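Abietadiene synthase, chloroplastic (Abies grandis, PDB 3S9V) is a plastid enzyme of the terpene synthase family, whose regular secondary structure is almost entirely helical and which carries a family metal-binding domain. Local coordinates at residues M47-D58 with V262-R273; G362-N370 with K410-L421. All coordinates share one frame; numbering follows the deposited sequence.

Interaction 1: residues M47-D58 with V262-R273; sequences MGYGETNPSAYD and VPCHYPLDLFER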
loop_
_atom_site.group_PDB
_atom_site.type_symbol
_atom_site.label_atom_id
_atom_site.label_comp_id
_atom_site.label_asym_id
_atom_site.label_seq_id
_atom_site.Cartn_x
_atom_site.Cartn_y
_atom_site.Cartn_z
ATOM N N MET A 47 -1.431 -16.476 -13.927
ATOM C CA MET A 47 -0.194 -15.705 -13.918
ATOM C C MET A 47 1.040 -16.533 -14.251
ATOM O O MET A 47 1.288 -17.576 -13.644
ATOM C CB MET A 47 -0.012 -15.016 -12.567
ATOM C CG MET A 47 -0.680 -13.653 -12.508
ATOM S SD MET A 47 -0.854 -13.015 -10.857
ATOM C CE MET A 47 -2.478 -12.272 -10.971
ATOM N N GLY A 48 1.796 -16.059 -15.237
ATOM C CA GLY A 48 3.011 -16.737 -15.657
ATOM C C GLY A 48 4.129 -15.719 -15.786
ATOM O O GLY A 48 4.583 -15.177 -14.778
ATOM N N TYR A 49 4.574 -15.450 -17.011
ATOM C CA TYR A 49 5.626 -14.462 -17.210
ATOM C C TYR A 49 5.052 -13.066 -17.400
ATOM O O TYR A 49 5.793 -12.085 -17.493
ATOM C CB TYR A 49 6.513 -14.839 -18.395
ATOM C CG TYR A 49 7.443 -15.985 -18.074
ATOM C CD1 TYR A 49 7.306 -17.218 -18.708
ATOM C CD2 TYR A 49 8.466 -15.833 -17.129
ATOM C CE1 TYR A 49 8.163 -18.274 -18.416
ATOM C CE2 TYR A 49 9.330 -16.883 -16.826
ATOM C CZ TYR A 49 9.172 -18.102 -17.477
ATOM O OH TYR A 49 10.016 -19.152 -17.189
ATOM N N GLY A 50 3.725 -12.980 -17.461
ATOM C CA GLY A 50 3.095 -11.682 -17.594
ATOM C C GLY A 50 2.120 -11.507 -18.738
ATOM O O GLY A 50 2.355 -11.965 -19.855
ATOM N N GLU A 51 1.017 -10.827 -18.448
ATOM C CA GLU A 51 0.006 -10.552 -19.453
ATOM C C GLU A 51 0.069 -9.081 -19.828
ATOM O O GLU A 51 0.016 -8.204 -18.964
ATOM C CB GLU A 51 -1.388 -10.891 -18.923
ATOM C CG GLU A 51 -1.659 -12.378 -18.860
ATOM C CD GLU A 51 -1.454 -13.052 -20.202
ATOM O OE1 GLU A 51 -1.999 -12.546 -21.209
ATOM O OE2 GLU A 51 -0.752 -14.088 -20.246
ATOM N N THR A 52 0.185 -8.813 -21.120
ATOM C CA THR A 52 0.252 -7.445 -21.597
ATOM C C THR A 52 -0.140 -7.396 -23.065
ATOM O O THR A 52 -0.361 -8.426 -23.701
ATOM C CB THR A 52 1.677 -6.858 -21.408
ATOM O OG1 THR A 52 1.692 -5.486 -21.817
ATOM C CG2 THR A 52 2.686 -7.628 -22.230
ATOM N N ASN A 53 -0.222 -6.188 -23.598
ATOM C CA ASN A 53 -0.616 -5.985 -24.979
ATOM C C ASN A 53 0.584 -5.986 -25.929
ATOM O O ASN A 53 1.738 -5.875 -25.505
ATOM C CB ASN A 53 -1.357 -4.652 -25.092
ATOM C CG ASN A 53 -0.472 -3.467 -24.750
ATOM O OD1 ASN A 53 0.298 -3.508 -23.789
ATOM N ND2 ASN A 53 -0.586 -2.400 -25.527
ATOM N N PRO A 54 0.319 -6.120 -27.235
ATOM C CA PRO A 54 1.397 -6.123 -28.219
ATOM C C PRO A 54 1.968 -4.724 -28.380
ATOM O O PRO A 54 1.271 -3.732 -28.167
ATOM C CB PRO A 54 0.704 -6.615 -29.485
ATOM C CG PRO A 54 -0.677 -6.132 -29.331
ATOM C CD PRO A 54 -0.979 -6.398 -27.881
ATOM N N SER A 55 3.249 -4.651 -28.713
ATOM C CA SER A 55 3.911 -3.372 -28.947
ATOM C C SER A 55 4.184 -3.302 -30.446
ATOM O O SER A 55 5.100 -3.953 -30.949
ATOM C CB SER A 55 5.230 -3.283 -28.181
ATOM O OG SER A 55 5.918 -2.095 -28.527
ATOM N N ALA A 56 3.374 -2.539 -31.167
ATOM C CA ALA A 56 3.566 -2.439 -32.601
ATOM C C ALA A 56 5.002 -2.017 -32.902
ATOM O O ALA A 56 5.640 -2.544 -33.814
ATOM C CB ALA A 56 2.581 -1.446 -33.189
ATOM N N TYR A 57 5.515 -1.081 -32.116
ATOM C CA TYR A 57 6.875 -0.581 -32.304
ATOM C C TYR A 57 7.936 -1.685 -32.185
ATOM O O TYR A 57 8.784 -1.840 -33.061
ATOM C CB TYR A 57 7.161 0.518 -31.281
ATOM C CG TYR A 57 8.617 0.901 -31.170
ATOM C CD1 TYR A 57 9.204 1.776 -32.082
ATOM C CD2 TYR A 57 9.412 0.371 -30.163
ATOM C CE1 TYR A 57 10.550 2.111 -31.988
ATOM C CE2 TYR A 57 10.748 0.696 -30.061
ATOM C CZ TYR A 57 11.311 1.563 -30.976
ATOM O OH TYR A 57 12.642 1.854 -30.881
ATOM N N ASP A 58 7.890 -2.444 -31.096
ATOM C CA ASP A 58 8.858 -3.516 -30.879
ATOM C C ASP A 58 8.671 -4.635 -31.885
ATOM O O ASP A 58 9.640 -5.229 -32.357
ATOM C CB ASP A 58 8.727 -4.069 -29.464
ATOM C CG ASP A 58 9.249 -3.108 -28.415
ATOM O OD1 ASP A 58 10.396 -3.290 -27.946
ATOM O OD2 ASP A 58 8.512 -2.164 -28.068
ATOM N N VAL A 262 5.333 -9.041 -30.089
ATOM C CA VAL A 262 6.034 -8.887 -28.821
ATOM C C VAL A 262 5.627 -7.611 -28.088
ATOM O O VAL A 262 5.093 -6.678 -28.696
ATOM C CB VAL A 262 7.552 -8.819 -29.032
ATOM C CG1 VAL A 262 8.027 -10.022 -29.815
ATOM C CG2 VAL A 262 7.905 -7.540 -29.750
ATOM N N PRO A 263 5.847 -7.567 -26.759
ATOM C CA PRO A 263 5.524 -6.394 -25.923
ATOM C C PRO A 263 6.752 -5.455 -25.932
ATOM O O PRO A 263 7.724 -5.720 -26.646
ATOM C CB PRO A 263 5.287 -7.004 -24.547
ATOM C CG PRO A 263 6.285 -8.152 -24.537
ATOM C CD PRO A 263 6.116 -8.754 -25.921
ATOM N N CYS A 264 6.729 -4.377 -25.153
ATOM C CA CYS A 264 7.880 -3.476 -25.143
ATOM C C CYS A 264 8.906 -3.836 -24.067
ATOM O O CYS A 264 9.916 -3.151 -23.903
ATOM C CB CYS A 264 7.443 -2.008 -25.004
ATOM S SG CYS A 264 6.522 -1.597 -23.526
ATOM N N HIS A 265 8.637 -4.924 -23.348
ATOM C CA HIS A 265 9.531 -5.438 -22.308
ATOM C C HIS A 265 8.940 -6.717 -21.736
ATOM O O HIS A 265 7.726 -6.827 -21.539
ATOM C CB HIS A 265 9.761 -4.398 -21.209
ATOM C CG HIS A 265 8.523 -3.669 -20.796
ATOM N ND1 HIS A 265 8.554 -2.397 -20.269
ATOM C CD2 HIS A 265 7.216 -4.023 -20.848
ATOM C CE1 HIS A 265 7.321 -1.995 -20.018
ATOM N NE2 HIS A 265 6.490 -2.963 -20.361
ATOM N N TYR A 266 9.804 -7.693 -21.493
ATOM C CA TYR A 266 9.378 -8.986 -20.984
ATOM C C TYR A 266 10.597 -9.686 -20.393
ATOM O O TYR A 266 11.727 -9.409 -20.789
ATOM C CB TYR A 266 8.805 -9.828 -22.135
ATOM C CG TYR A 266 7.656 -10.730 -21.749
ATOM C CD1 TYR A 266 6.449 -10.197 -21.286
ATOM C CD2 TYR A 266 7.780 -12.118 -21.817
ATOM C CE1 TYR A 266 5.392 -11.031 -20.892
ATOM C CE2 TYR A 266 6.726 -12.962 -21.429
ATOM C CZ TYR A 266 5.541 -12.408 -20.968
ATOM O OH TYR A 266 4.512 -13.231 -20.589
ATOM N N PRO A 267 10.384 -10.571 -19.404
ATOM C CA PRO A 267 9.062 -10.899 -18.853
ATOM C C PRO A 267 8.618 -9.857 -17.817
ATOM O O PRO A 267 9.318 -8.863 -17.583
ATOM C CB PRO A 267 9.276 -12.291 -18.253
ATOM C CG PRO A 267 10.713 -12.243 -17.800
ATOM C CD PRO A 267 11.406 -11.538 -18.948
ATOM N N LEU A 268 7.465 -10.084 -17.192
ATOM C CA LEU A 268 6.938 -9.142 -16.206
ATOM C C LEU A 268 6.388 -9.854 -14.971
ATOM O O LEU A 268 5.525 -9.325 -14.269
ATOM C CB LEU A 268 5.830 -8.308 -16.856
ATOM C CG LEU A 268 6.240 -7.503 -18.099
ATOM C CD1 LEU A 268 5.012 -6.867 -18.732
ATOM C CD2 LEU A 268 7.256 -6.429 -17.708
ATOM N N ASP A 269 6.914 -11.047 -14.708
ATOM C CA ASP A 269 6.465 -11.893 -13.609
ATOM C C ASP A 269 6.482 -11.344 -12.182
ATOM O O ASP A 269 5.584 -11.650 -11.402
ATOM C CB ASP A 269 7.215 -13.231 -13.648
ATOM C CG ASP A 269 8.729 -13.062 -13.646
ATOM O OD1 ASP A 269 9.428 -14.005 -13.213
ATOM O OD2 ASP A 269 9.224 -12.004 -14.086
ATOM N N LEU A 270 7.485 -10.552 -11.823
ATOM C CA LEU A 270 7.536 -10.014 -10.461
ATOM C C LEU A 270 6.648 -8.781 -10.349
ATOM O O LEU A 270 5.957 -8.562 -9.343
ATOM C CB LEU A 270 8.969 -9.643 -10.081
ATOM C CG LEU A 270 10.072 -10.698 -10.206
ATOM C CD1 LEU A 270 11.307 -10.176 -9.494
ATOM C CD2 LEU A 270 9.631 -12.020 -9.583
ATOM N N PHE A 271 6.686 -7.963 -11.390
ATOM C CA PHE A 271 5.879 -6.764 -11.432
ATOM C C PHE A 271 4.389 -7.150 -11.386
ATOM O O PHE A 271 3.621 -6.613 -10.586
ATOM C CB PHE A 271 6.230 -5.975 -12.705
ATOM C CG PHE A 271 5.263 -4.874 -13.038
ATOM C CD1 PHE A 271 4.817 -3.994 -12.061
ATOM C CD2 PHE A 271 4.818 -4.705 -14.345
ATOM C CE1 PHE A 271 3.942 -2.962 -12.377
ATOM C CE2 PHE A 271 3.941 -3.674 -14.673
ATOM C CZ PHE A 271 3.501 -2.799 -13.688
ATOM N N GLU A 272 3.992 -8.113 -12.206
ATOM C CA GLU A 272 2.592 -8.522 -12.251
ATOM C C GLU A 272 2.067 -9.117 -10.944
ATOM O O GLU A 272 0.978 -8.762 -10.483
ATOM C CB GLU A 272 2.374 -9.519 -13.389
ATOM C CG GLU A 272 0.939 -9.981 -13.508
ATOM C CD GLU A 272 0.663 -10.706 -14.805
ATOM O OE1 GLU A 272 1.051 -11.890 -14.947
ATOM O OE2 GLU A 272 0.058 -10.079 -15.694
ATOM N N ARG A 273 2.836 -10.021 -10.344
ATOM C CA ARG A 273 2.414 -10.648 -9.095
ATOM C C ARG A 273 2.328 -9.686 -7.918
ATOM O O ARG A 273 1.348 -9.708 -7.172
ATOM C CB ARG A 273 3.342 -11.814 -8.747
ATOM C CG ARG A 273 3.111 -13.065 -9.600
ATOM C CD ARG A 273 4.119 -14.149 -9.261
ATOM N NE ARG A 273 3.854 -15.403 -9.966
ATOM C CZ ARG A 273 4.044 -15.588 -11.268
ATOM N NH1 ARG A 273 4.509 -14.600 -12.025
ATOM N NH2 ARG A 273 3.764 -16.760 -11.814
HETATM O O HOH W 1 1.116 -13.883 -16.750
HETATM O O HOH W 2 2.793 -12.857 -13.315
HETATM O O HOH W 3 3.859 -3.754 -24.720
HETATM O O HOH W 4 11.469 -1.735 -26.060
#

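Interaction 2: residues G362-N370 with K410-L421; sequences GVTDMLNVN and KKNIRGEVEYAL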
loop_
_atom_site.group_PDB
_atom_site.type_symbol
_atom_site.label_atom_id
_atom_site.label_comp_id
_atom_site.label_asym_id
_atom_site.label_seq_id
_atom_site.Cartn_x
_atom_site.Cartn_y
_atom_site.Cartn_z
ATOM N N GLY A 362 10.043 9.229 -9.706
ATOM C CA GLY A 362 8.771 9.910 -9.884
ATOM C C GLY A 362 7.768 9.649 -8.775
ATOM O O GLY A 362 7.933 8.731 -7.971
ATOM N N VAL A 363 6.710 10.454 -8.749
ATOM C CA VAL A 363 5.673 10.345 -7.735
ATOM C C VAL A 363 5.243 8.919 -7.431
ATOM O O VAL A 363 5.167 8.521 -6.268
ATOM C CB VAL A 363 4.421 11.145 -8.132
ATOM C CG1 VAL A 363 3.345 10.968 -7.071
ATOM C CG2 VAL A 363 4.775 12.614 -8.299
ATOM N N THR A 364 4.958 8.150 -8.472
ATOM C CA THR A 364 4.520 6.780 -8.276
ATOM C C THR A 364 5.525 5.947 -7.480
ATOM O O THR A 364 5.166 5.348 -6.465
ATOM C CB THR A 364 4.224 6.108 -9.625
ATOM O OG1 THR A 364 3.144 6.801 -10.265
ATOM C CG2 THR A 364 3.820 4.664 -9.425
ATOM N N ASP A 365 6.785 5.917 -7.904
ATOM C CA ASP A 365 7.767 5.126 -7.168
ATOM C C ASP A 365 8.116 5.673 -5.778
ATOM O O ASP A 365 8.278 4.893 -4.836
ATOM C CB ASP A 365 9.042 4.917 -7.999
ATOM C CG ASP A 365 9.558 6.197 -8.622
ATOM O OD1 ASP A 365 8.840 6.773 -9.474
ATOM O OD2 ASP A 365 10.681 6.618 -8.263
ATOM N N MET A 366 8.233 6.992 -5.627
ATOM C CA MET A 366 8.547 7.529 -4.303
ATOM C C MET A 366 7.391 7.179 -3.380
ATOM O O MET A 366 7.590 6.964 -2.186
ATOM C CB MET A 366 8.763 9.056 -4.320
ATOM C CG MET A 366 10.095 9.527 -4.929
ATOM S SD MET A 366 11.609 8.854 -4.162
ATOM C CE MET A 366 11.818 7.366 -5.108
ATOM N N LEU A 367 6.183 7.105 -3.939
ATOM C CA LEU A 367 5.020 6.764 -3.132
ATOM C C LEU A 367 5.107 5.335 -2.590
ATOM O O LEU A 367 4.879 5.107 -1.402
ATOM C CB LEU A 367 3.722 6.923 -3.927
ATOM C CG LEU A 367 2.494 6.382 -3.181
ATOM C CD1 LEU A 367 2.383 7.057 -1.823
ATOM C CD2 LEU A 367 1.230 6.613 -3.996
ATOM N N ASN A 368 5.426 4.372 -3.449
ATOM C CA ASN A 368 5.528 2.996 -2.973
ATOM C C ASN A 368 6.687 2.841 -1.993
ATOM O O ASN A 368 6.636 2.014 -1.077
ATOM C CB ASN A 368 5.667 2.026 -4.150
ATOM C CG ASN A 368 4.385 1.926 -4.963
ATOM O OD1 ASN A 368 3.293 1.825 -4.399
ATOM N ND2 ASN A 368 4.509 1.949 -6.287
ATOM N N VAL A 369 7.725 3.653 -2.178
ATOM C CA VAL A 369 8.871 3.626 -1.286
ATOM C C VAL A 369 8.426 4.193 0.062
ATOM O O VAL A 369 8.833 3.703 1.113
ATOM C CB VAL A 369 10.051 4.479 -1.841
ATOM C CG1 VAL A 369 11.125 4.655 -0.775
ATOM C CG2 VAL A 369 10.653 3.809 -3.067
ATOM N N ASN A 370 7.581 5.221 0.035
ATOM C CA ASN A 370 7.094 5.837 1.274
ATOM C C ASN A 370 6.236 4.870 2.090
ATOM O O ASN A 370 6.384 4.771 3.309
ATOM C CB ASN A 370 6.301 7.119 0.971
ATOM C CG ASN A 370 5.699 7.745 2.224
ATOM O OD1 ASN A 370 4.622 7.361 2.671
ATOM N ND2 ASN A 370 6.409 8.705 2.803
ATOM N N LYS A 410 -2.230 7.441 -14.334
ATOM C CA LYS A 410 -2.900 6.956 -13.121
ATOM C C LYS A 410 -4.176 7.782 -12.979
ATOM O O LYS A 410 -4.157 8.985 -13.245
ATOM C CB LYS A 410 -2.030 7.200 -11.884
ATOM C CG LYS A 410 -0.832 6.283 -11.743
ATOM C CD LYS A 410 -1.250 4.916 -11.254
ATOM C CE LYS A 410 -0.041 4.083 -10.869
ATOM N NZ LYS A 410 -0.471 2.800 -10.256
ATOM N N LYS A 411 -5.270 7.160 -12.548
ATOM C CA LYS A 411 -6.532 7.886 -12.394
ATOM C C LYS A 411 -6.420 9.099 -11.461
ATOM O O LYS A 411 -6.900 10.181 -11.788
ATOM C CB LYS A 411 -7.626 6.947 -11.885
ATOM C CG LYS A 411 -8.959 7.637 -11.632
ATOM C CD LYS A 411 -10.011 6.655 -11.141
ATOM C CE LYS A 411 -11.312 7.374 -10.791
ATOM N NZ LYS A 411 -12.394 6.444 -10.345
ATOM N N ASN A 412 -5.795 8.927 -10.299
ATOM C CA ASN A 412 -5.647 10.037 -9.359
ATOM C C ASN A 412 -4.533 9.764 -8.360
ATOM O O ASN A 412 -4.786 9.421 -7.207
ATOM C CB ASN A 412 -6.962 10.290 -8.611
ATOM C CG ASN A 412 -6.898 11.524 -7.707
ATOM O OD1 ASN A 412 -6.166 12.479 -7.985
ATOM N ND2 ASN A 412 -7.687 11.518 -6.638
ATOM N N ILE A 413 -3.297 9.934 -8.807
ATOM C CA ILE A 413 -2.151 9.698 -7.957
ATOM C C ILE A 413 -2.143 10.683 -6.790
ATOM O O ILE A 413 -1.732 10.337 -5.681
ATOM C CB ILE A 413 -0.833 9.809 -8.769
ATOM C CG1 ILE A 413 0.298 9.122 -8.013
ATOM C CG2 ILE A 413 -0.490 11.271 -9.041
ATOM C CD1 ILE A 413 0.069 7.636 -7.808
ATOM N N ARG A 414 -2.612 11.907 -7.029
ATOM C CA ARG A 414 -2.638 12.909 -5.967
ATOM C C ARG A 414 -3.449 12.397 -4.786
ATOM O O ARG A 414 -3.064 12.575 -3.631
ATOM C CB ARG A 414 -3.242 14.220 -6.464
ATOM C CG ARG A 414 -3.127 15.355 -5.456
ATOM C CD ARG A 414 -4.023 16.522 -5.827
ATOM N NE ARG A 414 -3.897 17.626 -4.881
ATOM C CZ ARG A 414 -2.831 18.411 -4.784
ATOM N NH1 ARG A 414 -1.792 18.220 -5.578
ATOM N NH2 ARG A 414 -2.805 19.389 -3.891
ATOM N N GLY A 415 -4.578 11.760 -5.080
ATOM C CA GLY A 415 -5.411 11.224 -4.022
ATOM C C GLY A 415 -4.688 10.146 -3.230
ATOM O O GLY A 415 -4.839 10.047 -2.011
ATOM N N GLU A 416 -3.902 9.324 -3.920
ATOM C CA GLU A 416 -3.160 8.265 -3.246
ATOM C C GLU A 416 -2.057 8.868 -2.393
ATOM O O GLU A 416 -1.766 8.389 -1.301
ATOM C CB GLU A 416 -2.555 7.298 -4.263
ATOM C CG GLU A 416 -3.569 6.411 -4.957
ATOM C CD GLU A 416 -2.910 5.456 -5.945
ATOM O OE1 GLU A 416 -1.986 4.712 -5.537
ATOM O OE2 GLU A 416 -3.315 5.448 -7.126
ATOM N N VAL A 417 -1.439 9.923 -2.896
ATOM C CA VAL A 417 -0.385 10.583 -2.151
ATOM C C VAL A 417 -0.989 11.236 -0.909
ATOM O O VAL A 417 -0.580 10.946 0.217
ATOM C CB VAL A 417 0.316 11.650 -3.014
ATOM C CG1 VAL A 417 1.312 12.442 -2.174
ATOM C CG2 VAL A 417 1.025 10.969 -4.182
ATOM N N GLU A 418 -1.977 12.101 -1.112
ATOM C CA GLU A 418 -2.609 12.780 0.008
ATOM C C GLU A 418 -3.005 11.811 1.115
ATOM O O GLU A 418 -2.813 12.108 2.292
ATOM C CB GLU A 418 -3.835 13.568 -0.462
ATOM C CG GLU A 418 -3.498 14.927 -1.052
ATOM C CD GLU A 418 -4.734 15.704 -1.468
ATOM O OE1 GLU A 418 -4.595 16.880 -1.874
ATOM O OE2 GLU A 418 -5.847 15.134 -1.389
ATOM N N TYR A 419 -3.554 10.657 0.743
ATOM C CA TYR A 419 -3.957 9.677 1.748
ATOM C C TYR A 419 -2.735 9.104 2.466
ATOM O O TYR A 419 -2.674 9.085 3.697
ATOM C CB TYR A 419 -4.742 8.525 1.121
ATOM C CG TYR A 419 -5.195 7.522 2.162
ATOM C CD1 TYR A 419 -6.294 7.789 2.980
ATOM C CD2 TYR A 419 -4.466 6.355 2.396
ATOM C CE1 TYR A 419 -6.652 6.922 4.014
ATOM C CE2 TYR A 419 -4.815 5.480 3.429
ATOM C CZ TYR A 419 -5.906 5.772 4.234
ATOM O OH TYR A 419 -6.242 4.925 5.267
ATOM N N ALA A 420 -1.764 8.644 1.683
ATOM C CA ALA A 420 -0.545 8.065 2.231
ATOM C C ALA A 420 0.205 9.003 3.163
ATOM O O ALA A 420 0.785 8.558 4.148
ATOM C CB ALA A 420 0.378 7.617 1.103
ATOM N N LEU A 421 0.202 10.297 2.860
ATOM C CA LEU A 421 0.908 11.254 3.701
ATOM C C LEU A 421 0.158 11.618 4.971
ATOM O O LEU A 421 0.770 11.779 6.029
ATOM C CB LEU A 421 1.244 12.526 2.915
ATOM C CG LEU A 421 2.401 12.348 1.923
ATOM C CD1 LEU A 421 2.651 13.643 1.166
ATOM C CD2 LEU A 421 3.651 11.928 2.682
HETATM O O HOH W 5 2.312 6.283 3.585
#

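Interaction 1: residues M47-D58 with V262-R273
Arg-273 lays one face of its guanidinium against CB of Met-47 and turns an edge to the next carbonyl, NH1 giving a nearly straight bond (168°) to Gly-48 O at 2.8 Å. NH1 also reaches back to Asp-269 O, and both acceptors lie close to the guanidinium plane, which fixes the rotation of the group. The preceding residue, Glu-272, leaves the helix with CG anti to its backbone N (chi1 -179°) and runs out extended toward the backbone of residues 47-51. Its OE2 accepts from Glu-51 N at 3.0 Å on the syn side, out of the carboxylate plane, while OE1 takes two water protons and packs 3.4 Å from Gly-50 CA. Tyr-266 comes edge-on, its OH donating in plane to a lone pair of Gly-50 O at 2.6 Å. Here the loop after helix 29-46 packs on the start of helix 269-282, which belongs to the helical N-terminal terpene synthase family region. Gly-50 has a positive phi (126°), and its CA also packs near Leu-268 CB. The side chains of Thr-52 and Pro-263 cross at about a right angle, with Thr-52 CG2 3.5 Å from Pro-263 CB. Beyond them, at the N-cap of helix 56-62, Ser-55 N donates to Val-262 O (2.7 Å), and Ser-55 OG donates to Asp-58 OD2, whose carboxylate rests against CB of Cys-264.

Interaction 2: residues G362-N370 with K410-L421
Leu-367 pushes its forked end into helix 413-421 as a knob in the hole formed by Ile-413, Glu-416, Val-417 and Ala-420. Its chi1 (172°) carries CG toward the other helix and chi2 (56°) divides the methyls: CD1 touches Ala-420 CB at 3.6 Å, and CD2 lies over Glu-416 CB at 3.9 Å, with Ile-413 CD1 nearby. One turn earlier, Val-363 CG1 is wedged between Ile-413 CG1 and Val-417 CG2, 3.7 Å from each; its side chain slides past that of Ile-413 and crosses that of Val-417 at about a right angle. Thr-364 adds a looser edge, its CG2 being 4.2 Å from Lys-410 CE. No direct hydrogen bond crosses between the segments; at the C-terminal end one water donates to both Asn-370 OD1 and Ala-420 O. The axes of segments 363-370 and 413-421 approach to 10.7 Å and cross at 26°, running in roughly the same direction. Asn-412 caps the second helix through a weak bond from Gly-415 N to its OD1. Glu-416 turns its carboxylate to a salt bridge with Arg-282, and Asn-370 ND2 bonds Thr-390. Helix 320-332 packs against Asn-368 and Val-369, helix 381-397 against Met-366 and Leu-421, and helix 430-440 against Glu-416 and Tyr-419.

In the fold
Interactions 1 and 2 follow one another along the chain, the first closing before the second opens. Their centres lie 24 Å apart and their nearest atoms about 8 Å apart, so they do not touch. Helix 269-282 bridges the gap: its start belongs to interaction 1, and Arg-282 at its far end forms the salt bridge with Glu-416 of interaction 2. The two differ in character, since 47-58 with 262-273 is a buried join of loops and helix starts held by side-chain-to-backbone, backbone and water-mediated bonds, whereas 362-370 with 410-421 is partly buried helix packing. Interaction 2 is nearer the middle of the chain, about 10 Å from its centre against 23 Å.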